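PDB 2H1Y: malonyl coenzyme A-acyl carrier protein transacylase from Helicobacter pylori, which probably transfers the malonyl group from malonyl-CoA to holo-acyl carrier protein, supplying malonyl-ACP for fatty acid synthesis. Local coordinates for residues L18-G23 with F280-C285; I27-S32 with P74-V79. All coordinates share one frame; numbering follows the deposited sequence.

Contact 1: residues L18-G23 with F280-C285; sequences LFPGQG and FFELGC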
loop_
_atom_site.group_PDB
_atom_site.type_symbol
_atom_site.label_atom_id
_atom_site.label_comp_id
_atom_site.label_asym_id
_atom_site.label_seq_id
_atom_site.Cartn_x
_atom_site.Cartn_y
_atom_site.Cartn_z
ATOM N N LEU A 18 -7.468 5.357 3.504
ATOM C CA LEU A 18 -6.813 4.581 2.467
ATOM C C LEU A 18 -5.309 4.761 2.565
ATOM O O LEU A 18 -4.819 5.898 2.644
ATOM C CB LEU A 18 -7.319 4.997 1.087
ATOM C CG LEU A 18 -8.806 4.899 0.772
ATOM C CD1 LEU A 18 -9.096 5.586 -0.546
ATOM C CD2 LEU A 18 -9.231 3.461 0.687
ATOM N N PHE A 19 -4.590 3.642 2.535
ATOM C CA PHE A 19 -3.143 3.620 2.653
ATOM C C PHE A 19 -2.477 3.059 1.371
ATOM O O PHE A 19 -2.625 1.857 1.027
ATOM C CB PHE A 19 -2.721 2.829 3.902
ATOM C CG PHE A 19 -3.053 3.519 5.189
ATOM C CD1 PHE A 19 -4.275 3.309 5.809
ATOM C CD2 PHE A 19 -2.152 4.428 5.767
ATOM C CE1 PHE A 19 -4.600 3.976 6.992
ATOM C CE2 PHE A 19 -2.454 5.091 6.948
ATOM C CZ PHE A 19 -3.693 4.866 7.572
ATOM N N PRO A 20 -1.709 3.923 0.666
ATOM C CA PRO A 20 -1.157 3.520 -0.610
ATOM C C PRO A 20 0.067 2.649 -0.422
ATOM O O PRO A 20 0.648 2.640 0.661
ATOM C CB PRO A 20 -0.780 4.856 -1.267
ATOM C CG PRO A 20 -0.588 5.820 -0.176
ATOM C CD PRO A 20 -1.306 5.289 1.039
ATOM N N GLY A 21 0.420 1.926 -1.479
ATOM C CA GLY A 21 1.567 1.043 -1.530
ATOM C C GLY A 21 2.499 1.441 -2.655
ATOM O O GLY A 21 2.576 2.607 -3.044
ATOM N N GLN A 22 3.219 0.466 -3.180
ATOM C CA GLN A 22 4.313 0.727 -4.097
ATOM C C GLN A 22 3.836 1.344 -5.423
ATOM O O GLN A 22 2.785 0.959 -5.944
ATOM C CB GLN A 22 5.120 -0.555 -4.313
ATOM C CG GLN A 22 6.619 -0.309 -4.468
ATOM C CD GLN A 22 7.451 -1.464 -3.926
ATOM O OE1 GLN A 22 7.174 -2.019 -2.844
ATOM N NE2 GLN A 22 8.480 -1.844 -4.686
ATOM N N GLY A 23 4.622 2.295 -5.948
ATOM C CA GLY A 23 4.208 3.174 -7.049
ATOM C C GLY A 23 3.774 4.599 -6.658
ATOM O O GLY A 23 3.543 5.448 -7.539
ATOM N N PHE A 280 -13.518 9.142 1.560
ATOM C CA PHE A 280 -12.284 8.425 1.806
ATOM C C PHE A 280 -11.173 9.429 2.039
ATOM O O PHE A 280 -11.153 10.477 1.395
ATOM C CB PHE A 280 -11.916 7.578 0.584
ATOM C CG PHE A 280 -12.781 6.361 0.389
ATOM C CD1 PHE A 280 -13.905 6.412 -0.431
ATOM C CD2 PHE A 280 -12.459 5.146 1.013
ATOM C CE1 PHE A 280 -14.717 5.266 -0.619
ATOM C CE2 PHE A 280 -13.255 4.002 0.833
ATOM C CZ PHE A 280 -14.385 4.064 0.012
ATOM N N PHE A 281 -10.246 9.119 2.951
ATOM C CA PHE A 281 -9.011 9.910 3.068
ATOM C C PHE A 281 -7.804 9.077 2.634
ATOM O O PHE A 281 -7.484 8.068 3.257
ATOM C CB PHE A 281 -8.785 10.467 4.489
ATOM C CG PHE A 281 -9.894 11.325 5.015
ATOM C CD1 PHE A 281 -10.307 11.196 6.326
ATOM C CD2 PHE A 281 -10.528 12.260 4.216
ATOM C CE1 PHE A 281 -11.327 11.983 6.844
ATOM C CE2 PHE A 281 -11.554 13.063 4.718
ATOM C CZ PHE A 281 -11.950 12.924 6.039
ATOM N N GLU A 282 -7.134 9.475 1.565
ATOM C CA GLU A 282 -5.895 8.794 1.207
ATOM C C GLU A 282 -4.787 9.408 2.053
ATOM O O GLU A 282 -4.400 10.556 1.806
ATOM C CB GLU A 282 -5.569 8.916 -0.287
ATOM C CG GLU A 282 -4.454 7.976 -0.726
ATOM C CD GLU A 282 -4.309 7.819 -2.233
ATOM O OE1 GLU A 282 -3.476 6.996 -2.656
ATOM O OE2 GLU A 282 -5.012 8.499 -3.005
ATOM N N LEU A 283 -4.286 8.654 3.045
ATOM C CA LEU A 283 -3.217 9.142 3.928
ATOM C C LEU A 283 -1.842 8.785 3.424
ATOM O O LEU A 283 -1.495 7.608 3.316
ATOM C CB LEU A 283 -3.375 8.631 5.354
ATOM C CG LEU A 283 -4.706 8.939 6.011
ATOM C CD1 LEU A 283 -4.693 8.369 7.400
ATOM C CD2 LEU A 283 -4.961 10.427 6.021
ATOM N N GLY A 284 -1.049 9.807 3.127
ATOM C CA GLY A 284 0.287 9.587 2.613
ATOM C C GLY A 284 0.492 10.257 1.280
ATOM O O GLY A 284 -0.331 11.068 0.845
ATOM N N CYS A 285 1.590 9.923 0.615
ATOM C CA CYS A 285 1.918 10.575 -0.635
ATOM C C CYS A 285 1.141 10.047 -1.849
ATOM O O CYS A 285 0.764 8.882 -1.896
ATOM C CB CYS A 285 3.410 10.468 -0.886
ATOM S SG CYS A 285 3.853 10.949 -2.557
#
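Leu18 and Glu282 pair as neighbours in a parallel sheet, their CA atoms 4.5 Å apart, and the backbone of Leu18 reaches to both sides of Glu282: Leu18 N donates to Phe281 O (2.7 Å) and Leu283 N to Leu18 O (2.8 Å). The second bond meets the carbonyl almost end-on, with a C=O...N angle of 167°, whereas the first approaches its oxygen tilted from the carbonyl plane. Leu18 O also receives a CA-H...O contact from Glu282.

On the face bearing Leu18 and Glu282, the isobutyl group of Leu18 lies obliquely across Phe280. Leu18 CG is anti to its own carbonyl carbon (chi1 -58°); Leu18 CD1 comes to 3.6 Å from Phe280 CB while Leu18 CD2 comes against Phe280 CD2. Helix 288-294 covers this face, with Leu289 and Asn293 against Leu18. On the other face Phe19 and Leu283 run alongside each other, Phe19 CZ lying 3.6 Å from Leu283 CD1, with Phe19 against Ser80 and Leu283 against Tyr84 of helix 69-90.

Beyond strand 15-19, Pro20 packs against the end of the other strand. Its CD is 3.3 Å from Leu283 O, an oxygen that accepts a hydrogen bond from Ser80 OG, and its CB is 3.7 Å from Glu282 OE1. The carboxylate of Glu282, carried on an extended chain with CG anti to the backbone N, bonds through OE1 to Leu289 N and through OE2 to Lys290 N.

Two apolar pairs, one on each face, flank the parallel bridge, and Phe19 separates it from the Pro-Gly-Gln-Gly sequence characteristic of this family. The buried Glu282 carboxylate is gripped by two amides at the start of helix 288-294, an environment that would probably favour its charged form.

Contact 2: residues I27-S32 with P74-V79; sequences IGMGKS and PAIYLV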
loop_
_atom_site.group_PDB
_atom_site.type_symbol
_atom_site.label_atom_id
_atom_site.label_comp_id
_atom_site.label_asym_id
_atom_site.label_seq_id
_atom_site.Cartn_x
_atom_site.Cartn_y
_atom_site.Cartn_z
ATOM N N ILE A 27 10.120 11.624 -5.355
ATOM C CA ILE A 27 11.104 12.578 -4.864
ATOM C C ILE A 27 10.330 13.793 -4.340
ATOM O O ILE A 27 9.513 14.370 -5.054
ATOM C CB ILE A 27 12.189 12.903 -5.928
ATOM C CG1 ILE A 27 13.303 11.840 -5.889
ATOM C CG2 ILE A 27 12.844 14.247 -5.659
ATOM C CD1 ILE A 27 13.038 10.523 -6.678
ATOM N N GLY A 28 10.541 14.120 -3.065
ATOM C CA GLY A 28 9.768 15.174 -2.390
ATOM C C GLY A 28 8.580 14.692 -1.561
ATOM O O GLY A 28 7.811 15.495 -1.032
ATOM N N MET A 29 8.466 13.379 -1.425
ATOM C CA MET A 29 7.380 12.697 -0.715
ATOM C C MET A 29 6.703 13.388 0.453
ATOM O O MET A 29 5.467 13.543 0.464
ATOM C CB MET A 29 7.857 11.339 -0.225
ATOM C CG MET A 29 7.739 10.307 -1.275
ATOM S SD MET A 29 8.446 8.755 -0.798
ATOM C CE MET A 29 7.141 8.139 0.270
ATOM N N GLY A 30 7.480 13.736 1.467
ATOM C CA GLY A 30 6.881 14.322 2.653
ATOM C C GLY A 30 7.440 15.690 2.941
ATOM O O GLY A 30 7.310 16.173 4.058
ATOM N N LYS A 31 8.063 16.300 1.925
ATOM C CA LYS A 31 8.723 17.597 2.036
ATOM C C LYS A 31 7.817 18.640 2.686
ATOM O O LYS A 31 8.176 19.230 3.715
ATOM C CB LYS A 31 9.200 18.063 0.653
ATOM C CG LYS A 31 10.352 19.090 0.665
ATOM C CD LYS A 31 11.247 18.925 -0.588
ATOM C CE LYS A 31 12.093 20.177 -0.907
ATOM N NZ LYS A 31 12.883 20.648 0.280
ATOM N N SER A 32 6.641 18.835 2.097
ATOM C CA SER A 32 5.667 19.813 2.563
ATOM C C SER A 32 5.344 19.641 4.043
ATOM O O SER A 32 5.313 20.628 4.792
ATOM C CB SER A 32 4.406 19.744 1.709
ATOM O OG SER A 32 3.387 20.551 2.242
ATOM N N PRO A 74 9.260 1.412 3.680
ATOM C CA PRO A 74 9.228 2.291 4.853
ATOM C C PRO A 74 9.103 3.789 4.574
ATOM O O PRO A 74 8.674 4.532 5.460
ATOM C CB PRO A 74 10.550 1.989 5.560
ATOM C CG PRO A 74 11.448 1.535 4.499
ATOM C CD PRO A 74 10.590 0.803 3.503
ATOM N N ALA A 75 9.441 4.245 3.374
ATOM C CA ALA A 75 9.265 5.666 3.054
ATOM C C ALA A 75 7.778 5.982 2.917
ATOM O O ALA A 75 7.279 6.984 3.463
ATOM C CB ALA A 75 9.991 6.017 1.778
ATOM N N ILE A 76 7.067 5.117 2.187
ATOM C CA ILE A 76 5.624 5.266 2.029
ATOM C C ILE A 76 4.997 5.192 3.424
ATOM O O ILE A 76 4.216 6.070 3.807
ATOM C CB ILE A 76 5.045 4.224 1.048
ATOM C CG1 ILE A 76 5.665 4.413 -0.334
ATOM C CG2 ILE A 76 3.532 4.332 0.969
ATOM C CD1 ILE A 76 5.384 3.307 -1.312
ATOM N N TYR A 77 5.373 4.185 4.218
ATOM C CA TYR A 77 4.832 4.143 5.585
ATOM C C TYR A 77 5.055 5.473 6.307
ATOM O O TYR A 77 4.158 5.978 6.993
ATOM C CB TYR A 77 5.392 2.984 6.413
ATOM C CG TYR A 77 5.046 3.079 7.908
ATOM C CD1 TYR A 77 3.737 2.855 8.375
ATOM C CD2 TYR A 77 6.028 3.416 8.845
ATOM C CE1 TYR A 77 3.430 2.959 9.732
ATOM C CE2 TYR A 77 5.736 3.517 10.195
ATOM C CZ TYR A 77 4.445 3.294 10.637
ATOM O OH TYR A 77 4.199 3.386 11.996
ATOM N N LEU A 78 6.246 6.038 6.138
ATOM C CA LEU A 78 6.622 7.246 6.860
ATOM C C LEU A 78 5.662 8.398 6.604
ATOM O O LEU A 78 5.116 8.992 7.533
ATOM C CB LEU A 78 8.019 7.656 6.453
ATOM C CG LEU A 78 8.970 8.247 7.474
ATOM C CD1 LEU A 78 10.083 8.905 6.675
ATOM C CD2 LEU A 78 8.279 9.231 8.463
ATOM N N VAL A 79 5.449 8.719 5.338
ATOM C CA VAL A 79 4.543 9.803 4.999
ATOM C C VAL A 79 3.086 9.474 5.428
ATOM O O VAL A 79 2.396 10.325 6.022
ATOM C CB VAL A 79 4.691 10.194 3.520
ATOM C CG1 VAL A 79 3.723 11.320 3.134
ATOM C CG2 VAL A 79 6.173 10.563 3.211
#
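Met29 CE lies over one face of the Ala75-Ile76 peptide, 3.5 Å from Ala75 C and 3.4 Å from Ala75 O, so a methyl group rather than a polar atom covers this plane of the helix backbone. The oxygen itself accepts the helical bond from Val79 N. A second peptide, that between Met29 and Gly30, has Val79 CG2 over one face, 3.8 Å from Gly30 N; Val79 CG1, on the same side, lies past the oxygen, 3.9 Å from Met29 O.

The thioether chain runs out extended as far as SD and then bends (chi3 78°), which turns CE onto the helix. There CE is also 3.9 Å from Ala75 CB and 4.1 Å from Ile76 CG1, while further back Met29 CB touches Val79 CG2. Leu59 of helix 55-60 packs on both Met29 and Ala75.

Gly30, at the N-cap position of helix 31-36, brings its bare backbone close to Val79, with the two CA atoms 5.6 Å apart; having no side chain, it lets Val79 CG2 rest on the main chain, where a CB would be tight against that methyl. The type I turn from Gly28 to Lys31, closed by Lys31 N to Gly28 O, presents Met29 and Gly30 together to helix 69-90.

Between the two segments the contact is therefore held by apolar packing alone: methyl groups cover peptide planes reciprocally, and the Ala75 carbonyl keeps its helical bond although a methyl lies over its peptide. The turn leading into helix 31-36 is thereby packed on helix 69-90 within the acyltransferase domain.

Contact 2 is nested along the chain inside the loop closed by contact 1: strand 15-19 leads to 27-32, helix 69-90 comes after helices 31-36, 38-51 and 55-60, and strand 279-283 returns much later. Their centres lie about 11 Å apart, and they touch directly. Pro20 O is 3.4 Å from Ile76 CG2, and Cys285 N is 3.6 Å from Val79 CG1, while Met29 also packs against Cys285. Helix 69-90 is common to both, covering the Phe19 and Leu283 face of the sheet and receiving the 27-32 turn. Strand 15-19 lies between 279-283 and 99-102. Pro20 and Gly21 of the Pro-Gly-Gln-Gly sequence, which leaves strand 15-19, touch Ile76 of helix 69-90.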